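TRNA (Adenine(22)-N(1))-methyltransferase (Mycoplasma capricolum subsp. capricolum, PDB 6QE6) probably methylates N1 of adenine 22 in tRNA, using S-adenosylmethionine as methyl donor and binding its product S-adenosylhomocysteine. Local coordinates at residues 28-33 against 50-55. Sequence-based numbering, arbitrary orientation.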
# COMPACT_ATOMS: atom_id res chain seq x y z
N GLN A 28 4.40 -4.79 -9.52
CA GLN A 28 5.08 -3.59 -9.05
C GLN A 28 5.59 -3.79 -7.63
O GLN A 28 6.71 -3.37 -7.32
CB GLN A 28 4.16 -2.37 -9.14
CG GLN A 28 3.73 -2.00 -10.57
CD GLN A 28 4.85 -2.16 -11.58
OE1 GLN A 28 4.77 -2.97 -12.51
NE2 GLN A 28 5.92 -1.40 -11.39
N VAL A 29 4.80 -4.45 -6.78
CA VAL A 29 5.26 -4.82 -5.45
C VAL A 29 6.47 -5.76 -5.52
O VAL A 29 7.43 -5.63 -4.73
CB VAL A 29 4.11 -5.44 -4.64
CG1 VAL A 29 4.64 -6.08 -3.37
CG2 VAL A 29 3.09 -4.40 -4.30
N ALA A 30 6.46 -6.72 -6.45
CA ALA A 30 7.52 -7.72 -6.48
C ALA A 30 8.86 -7.12 -6.90
O ALA A 30 9.91 -7.58 -6.44
CB ALA A 30 7.13 -8.87 -7.41
N LYS A 31 8.85 -6.08 -7.74
CA LYS A 31 10.11 -5.45 -8.14
C LYS A 31 10.86 -4.86 -6.96
O LYS A 31 12.09 -4.78 -6.98
CB LYS A 31 9.86 -4.37 -9.19
CG LYS A 31 9.24 -4.91 -10.45
CD LYS A 31 9.56 -4.03 -11.63
CE LYS A 31 8.75 -4.48 -12.80
NZ LYS A 31 7.34 -4.40 -12.33
N LEU A 32 10.15 -4.43 -5.91
CA LEU A 32 10.78 -3.80 -4.76
C LEU A 32 11.40 -4.79 -3.78
O LEU A 32 12.00 -4.36 -2.79
CB LEU A 32 9.76 -2.92 -4.03
CG LEU A 32 9.07 -1.86 -4.90
CD1 LEU A 32 7.84 -1.21 -4.25
CD2 LEU A 32 10.10 -0.82 -5.33
N ILE A 33 11.25 -6.10 -4.00
CA ILE A 33 11.61 -7.11 -3.00
C ILE A 33 12.71 -8.00 -3.57
O ILE A 33 12.49 -8.71 -4.56
CB ILE A 33 10.41 -7.97 -2.58
CG1 ILE A 33 9.33 -7.12 -1.96
CG2 ILE A 33 10.88 -9.05 -1.61
CD1 ILE A 33 8.21 -7.92 -1.39
N PRO A 50 3.22 -14.49 -2.66
CA PRO A 50 4.24 -15.30 -1.98
C PRO A 50 4.86 -16.36 -2.87
O PRO A 50 6.08 -16.55 -2.84
CB PRO A 50 3.48 -15.91 -0.80
CG PRO A 50 2.43 -14.93 -0.48
CD PRO A 50 2.01 -14.34 -1.82
N ILE A 51 4.03 -17.07 -3.65
CA ILE A 51 4.54 -18.10 -4.55
C ILE A 51 5.52 -17.50 -5.55
O ILE A 51 6.64 -18.00 -5.72
CB ILE A 51 3.37 -18.81 -5.25
CG1 ILE A 51 2.65 -19.74 -4.27
CG2 ILE A 51 3.84 -19.58 -6.49
CD1 ILE A 51 1.24 -20.07 -4.69
N TYR A 52 5.14 -16.41 -6.22
CA TYR A 52 6.04 -15.76 -7.17
C TYR A 52 7.37 -15.39 -6.51
O TYR A 52 8.45 -15.67 -7.06
CB TYR A 52 5.38 -14.51 -7.75
CG TYR A 52 6.26 -13.77 -8.72
CD1 TYR A 52 6.18 -14.04 -10.09
CD2 TYR A 52 7.18 -12.80 -8.29
CE1 TYR A 52 6.98 -13.38 -11.01
CE2 TYR A 52 8.00 -12.13 -9.21
CZ TYR A 52 7.88 -12.43 -10.58
OH TYR A 52 8.66 -11.78 -11.52
N LEU A 53 7.31 -14.74 -5.34
CA LEU A 53 8.52 -14.26 -4.67
C LEU A 53 9.45 -15.41 -4.29
O LEU A 53 10.67 -15.30 -4.42
CB LEU A 53 8.15 -13.45 -3.43
CG LEU A 53 7.48 -12.09 -3.64
CD1 LEU A 53 7.01 -11.57 -2.31
CD2 LEU A 53 8.45 -11.12 -4.28
N VAL A 54 8.88 -16.52 -3.82
CA VAL A 54 9.72 -17.66 -3.48
C VAL A 54 10.29 -18.30 -4.75
O VAL A 54 11.48 -18.62 -4.82
CB VAL A 54 8.93 -18.67 -2.64
CG1 VAL A 54 9.61 -20.04 -2.66
CG2 VAL A 54 8.82 -18.15 -1.21
N GLN A 55 9.47 -18.46 -5.79
CA GLN A 55 9.95 -19.05 -7.03
C GLN A 55 11.10 -18.27 -7.64
O GLN A 55 12.01 -18.86 -8.23
CB GLN A 55 8.80 -19.17 -8.04
CG GLN A 55 7.83 -20.29 -7.72
CD GLN A 55 6.74 -20.45 -8.75
OE1 GLN A 55 6.21 -19.46 -9.27
NE2 GLN A 55 6.37 -21.70 -9.04
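Ala30 and Ile33 meet Tyr52 and Leu53 in a small, apolar contact between the end of helix 24-31 with the turn after it, and helix 48-55, on one face of the Rossmann-like methyltransferase sheet. The turn within residues 28-33 leads into strand 36-42; helix 48-55, which holds residues 50-55, follows that strand and leads on to strand 59-66. No hydrogen bond joins the segments. Their backbones come nearest at Ala30 and Leu53, whose CA atoms are 6.9 Å apart. Alanine suits this place because its single methyl can meet two larger neighbours without holding the backbones further apart. That methyl, CB, reaches the Tyr52 ring obliquely, 3.8 Å from CE2, and lies 4.1 Å from CD2 of Leu53. Tyr52 presents its ring because CG stands anti to the backbone N (chi1 179°); tyrosine fits this partly exposed position by turning ring carbons CD2 and CE2 to the alanine methyl, and Met21 and Leu22 also touch it.

Leucine suits the buried position 53 because its forked end supplies two methyls: CD2 serves Ala30 and also lies 4.1 Å from CB of Ile33, while CD1 serves the tip of Ile33. Thr59 of strand 59-66 packs against the same side chain. Ile33 is beta-branched, so CB and CG2 approach CD2 of Leu53 while CD1 reaches further; it also rests on Ile135 of strand 133-138, tying the contact to the sheet. The turn is secured as well by Lys58, whose NZ hydrogen-bonds to the backbone O atoms of both Ala30 and Ile33. The Leu53 side chain is about 11 Å from the bound S-adenosylhomocysteine, so it packs outside the pocket rather than lining it. The side chains of Ile33 and Leu53 cross at about a right angle, with CD1 of Ile33 4.0 Å from CD1 of Leu53.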